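Local coordinates for fiber protein 2 (Human adenovirus type 41, PDB 2BZV) that forms the spikes projecting from the vertices of the viral capsid and, through the head domain described here, probably attaches the virion to its host-cell receptor, at residues 25-30 with 85-90; 135-140 with 165-170; 17-22 with 102-107. All coordinates share one frame; numbering follows the deposited sequence. Where two conformers were deposited one is given.

The knob domain of the fibre illustrates how a beta sandwich is closed both between its sheets and at its margins. Contact 3 spans the longest separation in sequence, and contact 1 lies wholly within that interval; contact 2 follows later in the chain. The centres of contacts 1 and 2 stand about 19 Å apart, on opposite sides of the chain's centre. Strands 18-20 and 165-170, from contacts 3 and 2, belong to one five-stranded sheet, whereas contact 1 joins loops. Contact 3 touches both others, through Ser21 and Asn27 on one side and a probable hydrogen bond between Phe107 O and Tyr169 OH on the other, whereas contacts 1 and 2 do not meet.

Contact 1: 25-30 with 85-90; sequences TPNCSI and CALESS
Cys28 and Leu87 face each other as a single antiparallel bridge, a non-hydrogen-bonded pair with CA atoms 4.6 Å apart, in a place where two loops briefly run as strands do. The flanking bonds carry it: Glu88 N gives a nearly straight bond to Asn27 O (2.8 Å, 175° at the hydrogen), and Ser29 N gives a more bent one to Ala86 O (2.9 Å, 147°). The Ala86 carbonyl also receives the CA-H of Cys28, its O lying 3.2 Å from Cys28 CA, and a water links it to Ser29 OG, a hydroxyl that also bonds Gln34. One oxygen thus gathers several partners. The Glu88 carboxylate is modelled in two conformers, and its part in this water site is doubtful.

The side chains close up around this frame. Asn27 and Leu87 lie side by side and point the same way, Leu87 CD1 resting 3.6 Å from Asn27 ND2. Leu87 CG is anti to the backbone N (chi1 175°), and CD1 turns back to the partner loop, ending 3.5 Å from Asn27 O. The amide is fixed at both ends, OD1 by Leu38 N and ND2 by Thr91 OG1. Ala86 CB presses on the Ser29 carbonyl, 3.3 Å from its O, while Cys28 SG forms a looser apolar contact with the same methyl.

Asn27 and Cys28 both face Ala36 in a classic beta bulge. Residues 25-30 belong to the loop between strands 18-20 and 36-45, the AB loop of adenovirus knobs, which in CAR-binding relatives supplies much of the receptor surface.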
loop_
_atom_site.group_PDB
_atom_site.type_symbol
_atom_site.label_atom_id
_atom_site.label_comp_id
_atom_site.label_asym_id
_atom_site.label_seq_id
_atom_site.Cartn_x
_atom_site.Cartn_y
_atom_site.Cartn_z
ATOM N N THR A 25 12.590 -11.443 -21.237
ATOM C CA THR A 25 11.950 -12.169 -22.333
ATOM C C THR A 25 10.569 -12.674 -21.918
ATOM O O THR A 25 10.247 -12.689 -20.730
ATOM C CB THR A 25 12.836 -13.350 -22.736
ATOM O OG1 THR A 25 13.127 -14.140 -21.573
ATOM C CG2 THR A 25 14.151 -12.831 -23.325
ATOM N N PRO A 26 9.732 -13.089 -22.873
ATOM C CA PRO A 26 8.390 -13.536 -22.500
ATOM C C PRO A 26 8.425 -14.733 -21.561
ATOM O O PRO A 26 9.173 -15.680 -21.766
ATOM C CB PRO A 26 7.753 -13.915 -23.844
ATOM C CG PRO A 26 8.570 -13.227 -24.869
ATOM C CD PRO A 26 9.954 -13.129 -24.334
ATOM N N ASN A 27 7.589 -14.677 -20.520
ATOM C CA ASN A 27 7.584 -15.699 -19.486
ATOM C C ASN A 27 6.176 -16.132 -19.121
ATOM O O ASN A 27 5.981 -16.741 -18.064
ATOM C CB ASN A 27 8.319 -15.196 -18.235
ATOM C CG ASN A 27 7.580 -14.049 -17.559
ATOM O OD1 ASN A 27 6.768 -13.367 -18.198
ATOM N ND2 ASN A 27 7.863 -13.825 -16.275
ATOM N N CYS A 28 5.203 -15.849 -19.985
ATOM C CA CYS A 28 3.825 -16.144 -19.653
ATOM C C CYS A 28 3.116 -16.569 -20.934
ATOM O O CYS A 28 3.384 -16.028 -22.000
ATOM C CB CYS A 28 3.187 -14.894 -19.028
ATOM S SG CYS A 28 1.515 -15.107 -18.396
ATOM N N SER A 29 2.218 -17.544 -20.812
ATOM C CA SER A 29 1.514 -18.127 -21.954
ATOM C C SER A 29 0.009 -18.050 -21.737
ATOM O O SER A 29 -0.538 -18.828 -20.953
ATOM C CB SER A 29 1.940 -19.591 -22.108
ATOM O OG SER A 29 3.341 -19.679 -22.339
ATOM N N ILE A 30 -0.645 -17.105 -22.402
ATOM C CA ILE A 30 -2.089 -16.900 -22.218
ATOM C C ILE A 30 -2.877 -17.630 -23.302
ATOM O O ILE A 30 -3.727 -18.458 -22.979
ATOM C CB ILE A 30 -2.439 -15.399 -22.222
ATOM C CG1 ILE A 30 -1.683 -14.649 -21.116
ATOM C CG2 ILE A 30 -3.950 -15.222 -22.102
ATOM C CD1 ILE A 30 -2.054 -15.092 -19.703
ATOM N N CYS A 85 1.515 -23.764 -14.536
ATOM C CA CYS A 85 0.529 -22.750 -14.870
ATOM C C CYS A 85 1.080 -21.886 -15.993
ATOM O O CYS A 85 2.107 -22.230 -16.583
ATOM C CB CYS A 85 0.171 -21.924 -13.630
ATOM S SG CYS A 85 1.524 -20.898 -13.021
ATOM N N ALA A 86 0.400 -20.779 -16.281
ATOM C CA ALA A 86 0.778 -19.931 -17.413
ATOM C C ALA A 86 2.127 -19.235 -17.217
ATOM O O ALA A 86 2.714 -18.783 -18.202
ATOM C CB ALA A 86 -0.290 -18.894 -17.676
ATOM N N LEU A 87 2.584 -19.084 -15.974
ATOM C CA LEU A 87 3.855 -18.431 -15.683
ATOM C C LEU A 87 4.982 -19.438 -15.749
ATOM O O LEU A 87 4.922 -20.485 -15.120
ATOM C CB LEU A 87 3.798 -17.853 -14.262
ATOM C CG LEU A 87 5.099 -17.230 -13.723
ATOM C CD1 LEU A 87 5.617 -16.090 -14.598
ATOM C CD2 LEU A 87 4.879 -16.759 -12.290
ATOM N N GLU A 88 6.051 -19.081 -16.458
ATOM C CA GLU A 88 7.268 -19.898 -16.503
ATOM C C GLU A 88 7.852 -20.004 -15.085
ATOM O O GLU A 88 8.331 -19.004 -14.541
ATOM C CB GLU A 88 8.258 -19.244 -17.496
ATOM C CG GLU A 88 9.694 -19.799 -17.586
ATOM C CD GLU A 88 10.547 -19.128 -18.685
ATOM O OE1 GLU A 88 8.584 -21.766 -18.892
ATOM O OE2 GLU A 88 7.062 -21.108 -20.349
ATOM N N SER A 89 7.844 -21.206 -14.501
ATOM C CA SER A 89 8.254 -21.325 -13.099
ATOM C C SER A 89 9.719 -20.956 -12.861
ATOM O O SER A 89 10.066 -20.494 -11.772
ATOM C CB SER A 89 7.984 -22.731 -12.563
ATOM O OG SER A 89 8.800 -23.660 -13.246
ATOM N N SER A 90 10.578 -21.110 -13.867
ATOM C CA SER A 90 11.974 -20.746 -13.687
ATOM C C SER A 90 12.170 -19.250 -13.490
ATOM O O SER A 90 13.247 -18.829 -13.087
ATOM C CB SER A 90 12.818 -21.226 -14.871
ATOM O OG SER A 90 12.485 -20.499 -16.035
HETATM O O HOH W 1 4.809 -19.509 -20.109
#

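Contact 2: 135-140 with 165-170; sequences FSVVYN and AVFCYI
The interior of the knob's beta sandwich is built here, where Phe135, Val137 and Tyr139 of one sheet meet Ala165, Phe167 and Tyr169 of the other. Strands 135-139 and 165-170 run in broadly the same direction at -31°, with axes 8.8 Å apart, as in aligned sandwich packing. Ala165 CB sits over the centre of the Phe135 ring, 3.6 Å from its centroid, a CH-pi contact. In the middle, Val137 CG1 meets Phe167 CB at 4.2 Å.

Tyr139 CG stands anti to the carbonyl carbon (chi1 -56°), and the phenol end reaches across. Its OH lies 3.4 Å from Phe167 CD1, which approaches the edge of the tyrosine ring, while Tyr139 CZ packs 3.5 Å from Tyr169 CB. The two tyrosine rings meet obliquely, planes at 40°. A water in the plane of the Tyr139 ring touches its OH at 2.7 Å and donates to Cys168 O, so a polar bridge joins the sheets amid apolar neighbours.

Within the two sheets, strand 146-153 pairs with 135-139 and strand 48-57 with 165-170. Leu40 and Leu42 of strand 36-45 pack on Phe167, and Cys168 and Ile170 turn their side chains to Leu50 and Phe39 of a neighbouring subunit.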
loop_
_atom_site.group_PDB
_atom_site.type_symbol
_atom_site.label_atom_id
_atom_site.label_comp_id
_atom_site.label_asym_id
_atom_site.label_seq_id
_atom_site.Cartn_x
_atom_site.Cartn_y
_atom_site.Cartn_z
ATOM N N PHE A 135 -9.630 -4.306 -12.535
ATOM C CA PHE A 135 -8.688 -5.319 -12.047
ATOM C C PHE A 135 -9.283 -5.938 -10.807
ATOM O O PHE A 135 -9.872 -5.231 -9.992
ATOM C CB PHE A 135 -7.342 -4.682 -11.681
ATOM C CG PHE A 135 -6.426 -5.579 -10.880
ATOM C CD1 PHE A 135 -5.698 -6.573 -11.523
ATOM C CD2 PHE A 135 -6.281 -5.443 -9.504
ATOM C CE1 PHE A 135 -4.843 -7.410 -10.820
ATOM C CE2 PHE A 135 -5.432 -6.295 -8.793
ATOM C CZ PHE A 135 -4.702 -7.271 -9.447
ATOM N N SER A 136 -9.126 -7.243 -10.666
ATOM C CA SER A 136 -9.465 -7.888 -9.413
ATOM C C SER A 136 -8.477 -9.001 -9.109
ATOM O O SER A 136 -7.863 -9.561 -10.026
ATOM C CB SER A 136 -10.886 -8.443 -9.434
ATOM O OG SER A 136 -11.003 -9.457 -10.411
ATOM N N VAL A 137 -8.362 -9.316 -7.824
ATOM C CA VAL A 137 -7.619 -10.481 -7.369
ATOM C C VAL A 137 -8.503 -11.240 -6.389
ATOM O O VAL A 137 -9.102 -10.633 -5.496
ATOM C CB VAL A 137 -6.234 -10.106 -6.774
ATOM C CG1 VAL A 137 -6.335 -9.085 -5.649
ATOM C CG2 VAL A 137 -5.509 -11.367 -6.317
ATOM N N VAL A 138 -8.613 -12.550 -6.617
ATOM C CA VAL A 138 -9.314 -13.445 -5.695
ATOM C C VAL A 138 -8.330 -14.445 -5.175
ATOM O O VAL A 138 -7.464 -14.952 -5.913
ATOM C CB VAL A 138 -10.451 -14.192 -6.674
ATOM C CG1 VAL A 138 -11.067 -15.389 -5.941
ATOM C CG2 VAL A 138 -11.524 -13.137 -7.145
ATOM N N TYR A 139 -8.436 -14.724 -3.885
ATOM C CA TYR A 139 -7.497 -15.586 -3.184
ATOM C C TYR A 139 -8.065 -16.973 -2.939
ATOM O O TYR A 139 -9.219 -17.126 -2.535
ATOM C CB TYR A 139 -7.108 -14.942 -1.849
ATOM C CG TYR A 139 -6.529 -13.548 -2.041
ATOM C CD1 TYR A 139 -5.249 -13.374 -2.563
ATOM C CD2 TYR A 139 -7.274 -12.409 -1.750
ATOM C CE1 TYR A 139 -4.727 -12.095 -2.758
ATOM C CE2 TYR A 139 -6.755 -11.126 -1.948
ATOM C CZ TYR A 139 -5.485 -10.991 -2.456
ATOM O OH TYR A 139 -4.931 -9.738 -2.663
ATOM N N ASN A 140 -7.226 -17.969 -3.179
ATOM C CA ASN A 140 -7.502 -19.351 -2.814
ATOM C C ASN A 140 -8.750 -19.948 -3.452
ATOM O O ASN A 140 -9.431 -20.761 -2.831
ATOM C CB ASN A 140 -7.504 -19.497 -1.283
ATOM C CG ASN A 140 -6.143 -19.182 -0.687
ATOM O OD1 ASN A 140 -5.121 -19.268 -1.368
ATOM N ND2 ASN A 140 -6.122 -18.863 0.594
ATOM N N ALA A 165 -1.099 -2.753 -11.324
ATOM C CA ALA A 165 -1.980 -2.773 -10.162
ATOM C C ALA A 165 -1.178 -3.117 -8.924
ATOM O O ALA A 165 -0.261 -3.926 -8.983
ATOM C CB ALA A 165 -3.097 -3.796 -10.355
ATOM N N VAL A 166 -1.567 -2.511 -7.813
ATOM C CA VAL A 166 -0.985 -2.780 -6.511
ATOM C C VAL A 166 -2.074 -3.337 -5.616
ATOM O O VAL A 166 -3.197 -2.828 -5.603
ATOM C CB VAL A 166 -0.340 -1.501 -5.921
ATOM C CG1 VAL A 166 0.219 -1.764 -4.533
ATOM C CG2 VAL A 166 0.737 -0.986 -6.859
ATOM N N PHE A 167 -1.761 -4.387 -4.863
ATOM C CA PHE A 167 -2.724 -5.035 -3.984
ATOM C C PHE A 167 -2.027 -5.472 -2.700
ATOM O O PHE A 167 -0.806 -5.478 -2.624
ATOM C CB PHE A 167 -3.414 -6.220 -4.684
ATOM C CG PHE A 167 -2.473 -7.326 -5.138
ATOM C CD1 PHE A 167 -2.341 -8.485 -4.388
ATOM C CD2 PHE A 167 -1.753 -7.195 -6.315
ATOM C CE1 PHE A 167 -1.476 -9.494 -4.798
ATOM C CE2 PHE A 167 -0.891 -8.200 -6.729
ATOM C CZ PHE A 167 -0.755 -9.342 -5.974
ATOM N N CYS A 168 -2.809 -5.815 -1.688
ATOM C CA CYS A 168 -2.282 -6.137 -0.364
ATOM C C CYS A 168 -3.133 -7.272 0.222
ATOM O O CYS A 168 -4.368 -7.141 0.184
ATOM C CB CYS A 168 -2.340 -4.890 0.541
ATOM S SG CYS A 168 -1.862 -5.180 2.246
ATOM N N TYR A 169 -2.526 -8.294 0.810
ATOM C CA TYR A 169 -3.286 -9.373 1.427
ATOM C C TYR A 169 -2.569 -9.875 2.677
ATOM O O TYR A 169 -1.402 -9.558 2.930
ATOM C CB TYR A 169 -3.553 -10.506 0.414
ATOM C CG TYR A 169 -2.276 -11.189 -0.047
ATOM C CD1 TYR A 169 -1.788 -12.315 0.608
ATOM C CD2 TYR A 169 -1.558 -10.697 -1.139
ATOM C CE1 TYR A 169 -0.608 -12.940 0.185
ATOM C CE2 TYR A 169 -0.380 -11.307 -1.564
ATOM C CZ TYR A 169 0.091 -12.427 -0.888
ATOM O OH TYR A 169 1.272 -13.002 -1.317
ATOM N N ILE A 170 -3.315 -10.648 3.472
ATOM C CA ILE A 170 -2.840 -11.262 4.696
ATOM C C ILE A 170 -2.275 -12.649 4.395
ATOM O O ILE A 170 -2.907 -13.432 3.670
ATOM C CB ILE A 170 -3.993 -11.417 5.700
ATOM C CG1 ILE A 170 -4.737 -10.092 5.921
ATOM C CG2 ILE A 170 -3.494 -12.031 7.008
ATOM C CD1 ILE A 170 -3.933 -9.073 6.656
HETATM O O HOH W 2 -6.403 -7.700 -1.729
#

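Contact 3: 17-22 with 102-107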
loop_
_atom_site.group_PDB
_atom_site.type_symbol
_atom_site.label_atom_id
_atom_site.label_comp_id
_atom_site.label_asym_id
_atom_site.label_seq_id
_atom_site.Cartn_x
_atom_site.Cartn_y
_atom_site.Cartn_z
ATOM N N THR A 17 12.435 -11.582 1.850
ATOM C CA THR A 17 11.384 -10.566 1.826
ATOM C C THR A 17 10.602 -10.537 0.501
ATOM O O THR A 17 9.445 -10.133 0.480
ATOM C CB THR A 17 11.992 -9.134 2.089
ATOM O OG1 THR A 17 12.751 -8.703 0.941
ATOM C CG2 THR A 17 12.916 -9.121 3.372
ATOM N N THR A 18 11.265 -10.893 -0.595
ATOM C CA THR A 18 10.748 -10.580 -1.922
ATOM C C THR A 18 10.708 -11.801 -2.830
ATOM O O THR A 18 11.710 -12.508 -2.972
ATOM C CB THR A 18 11.650 -9.521 -2.607
ATOM O OG1 THR A 18 11.749 -8.356 -1.784
ATOM C CG2 THR A 18 11.120 -9.115 -3.960
ATOM N N ILE A 19 9.567 -12.010 -3.485
ATOM C CA ILE A 19 9.474 -12.936 -4.612
ATOM C C ILE A 19 9.091 -12.129 -5.835
ATOM O O ILE A 19 8.201 -11.278 -5.745
ATOM C CB ILE A 19 8.429 -14.040 -4.372
ATOM C CG1 ILE A 19 8.783 -14.856 -3.130
ATOM C CG2 ILE A 19 8.334 -14.939 -5.602
ATOM C CD1 ILE A 19 7.708 -15.815 -2.660
ATOM N N TRP A 20 9.712 -12.391 -6.982
ATOM C CA TRP A 20 9.254 -11.724 -8.197
ATOM C C TRP A 20 9.423 -12.621 -9.407
ATOM O O TRP A 20 10.089 -13.649 -9.355
ATOM C CB TRP A 20 9.904 -10.342 -8.360
ATOM C CG TRP A 20 11.376 -10.295 -8.645
ATOM C CD1 TRP A 20 12.257 -11.329 -8.855
ATOM C CD2 TRP A 20 12.143 -9.090 -8.774
ATOM N NE1 TRP A 20 13.518 -10.833 -9.105
ATOM C CE2 TRP A 20 13.467 -9.460 -9.054
ATOM C CE3 TRP A 20 11.833 -7.727 -8.666
ATOM C CZ2 TRP A 20 14.488 -8.528 -9.248
ATOM C CZ3 TRP A 20 12.849 -6.791 -8.857
ATOM C CH2 TRP A 20 14.159 -7.201 -9.141
ATOM N N SER A 21 8.819 -12.179 -10.516
ATOM C CA SER A 21 8.863 -12.920 -11.771
ATOM C C SER A 21 9.539 -12.125 -12.870
ATOM O O SER A 21 9.207 -12.275 -14.048
ATOM C CB SER A 21 7.459 -13.319 -12.213
ATOM O OG SER A 21 6.684 -12.181 -12.580
ATOM N N ILE A 22 10.515 -11.289 -12.507
ATOM C CA ILE A 22 11.123 -10.422 -13.509
ATOM C C ILE A 22 11.781 -11.234 -14.620
ATOM O O ILE A 22 12.462 -12.220 -14.369
ATOM C CB ILE A 22 12.117 -9.425 -12.869
ATOM C CG1 ILE A 22 12.324 -8.213 -13.786
ATOM C CG2 ILE A 22 13.439 -10.092 -12.505
ATOM C CD1 ILE A 22 13.107 -7.077 -13.135
ATOM N N SER A 102 10.837 -21.519 -3.795
ATOM C CA SER A 102 10.287 -22.748 -3.255
ATOM C C SER A 102 9.814 -22.554 -1.817
ATOM O O SER A 102 10.340 -21.745 -1.049
ATOM C CB SER A 102 11.320 -23.876 -3.278
ATOM O OG SER A 102 12.498 -23.442 -2.641
ATOM N N ASN A 103 8.813 -23.346 -1.450
ATOM C CA ASN A 103 8.333 -23.463 -0.078
ATOM C C ASN A 103 7.984 -22.113 0.535
ATOM O O ASN A 103 8.252 -21.857 1.716
ATOM C CB ASN A 103 9.348 -24.221 0.772
ATOM C CG ASN A 103 9.579 -25.623 0.231
ATOM O OD1 ASN A 103 10.715 -26.066 0.066
ATOM N ND2 ASN A 103 8.496 -26.328 -0.079
ATOM N N ALA A 104 7.330 -21.258 -0.254
ATOM C CA ALA A 104 7.041 -19.882 0.178
ATOM C C ALA A 104 5.715 -19.819 0.929
ATOM O O ALA A 104 4.850 -18.971 0.651
ATOM C CB ALA A 104 7.023 -18.968 -1.023
ATOM N N LEU A 105 5.546 -20.690 1.926
ATOM C CA LEU A 105 4.278 -20.782 2.649
ATOM C C LEU A 105 3.854 -19.451 3.255
ATOM O O LEU A 105 2.669 -19.121 3.251
ATOM C CB LEU A 105 4.390 -21.852 3.742
ATOM C CG LEU A 105 3.112 -22.113 4.554
ATOM C CD1 LEU A 105 1.921 -22.480 3.664
ATOM C CD2 LEU A 105 3.387 -23.187 5.607
ATOM N N THR A 106 4.805 -18.690 3.792
ATOM C CA THR A 106 4.456 -17.444 4.488
ATOM C C THR A 106 4.210 -16.278 3.538
ATOM O O THR A 106 3.962 -15.163 4.002
ATOM C CB THR A 106 5.493 -17.061 5.556
ATOM O OG1 THR A 106 6.742 -16.757 4.925
ATOM C CG2 THR A 106 5.675 -18.184 6.577
ATOM N N PHE A 107 4.242 -16.532 2.228
ATOM C CA PHE A 107 3.744 -15.586 1.230
ATOM C C PHE A 107 2.365 -16.001 0.714
ATOM O O PHE A 107 1.779 -15.285 -0.105
ATOM C CB PHE A 107 4.694 -15.505 0.028
ATOM C CG PHE A 107 5.995 -14.797 0.299
ATOM C CD1 PHE A 107 6.222 -13.530 -0.224
ATOM C CD2 PHE A 107 7.008 -15.396 1.043
ATOM C CE1 PHE A 107 7.422 -12.874 -0.009
ATOM C CE2 PHE A 107 8.213 -14.740 1.263
ATOM C CZ PHE A 107 8.414 -13.475 0.738
#
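Ile19 set against Phe107 and Ala104 forms a small apolar cluster that joins the loop between strands 93-94 and 135-139 to strand 18-20. The loop segment is compactly folded: Ala104 is the centre of an inverse gamma turn, whose Leu105 N to Asn103 O bond is weak, and the 3-10 segment ending at Phe107 follows, with Phe107 N bonded to Ala104 O at 3.0 Å. That folding brings Ala104 CB and the phenyl ring of Phe107 to the same side, toward the strand.

One methyl group carries most of the packing. Ile19 CG1 stands anti to the carbonyl carbon (chi1 -60°), and CD1 continues in an extended course (chi2 170°) until it lies over the Phe107 ring. Its distance to the ring centroid is 3.6 Å, with an offset of 14° from the normal, a CH-pi contact over the centre of the face. The same methyl touches Ala104 CB, also at 3.6 Å, and so occupies the notch between methyl and ring. Further back, Ile19 CG1 meets Phe107 CE1 at 3.9 Å, and the two side chains cross obliquely.

The edge of that ring has a different neighbour. Thr17 O lies near the ring plane, 3.4 Å from CE1 and 3.5 Å from CZ, so a backbone carbonyl meets the rim, where the ring hydrogens probably suit its partial negative charge.

Strand 18-20 is held between strands 36-45 and 93-94 of the sheet, and Tyr94 of the latter packs on both Ile19 and Ala104. Lys44 of strand 36-45 packs on Phe107. Thr18 points away from this contact, and its OG1 bonds Ala47 N of a neighbouring subunit, placing the strand beside the trimer interface.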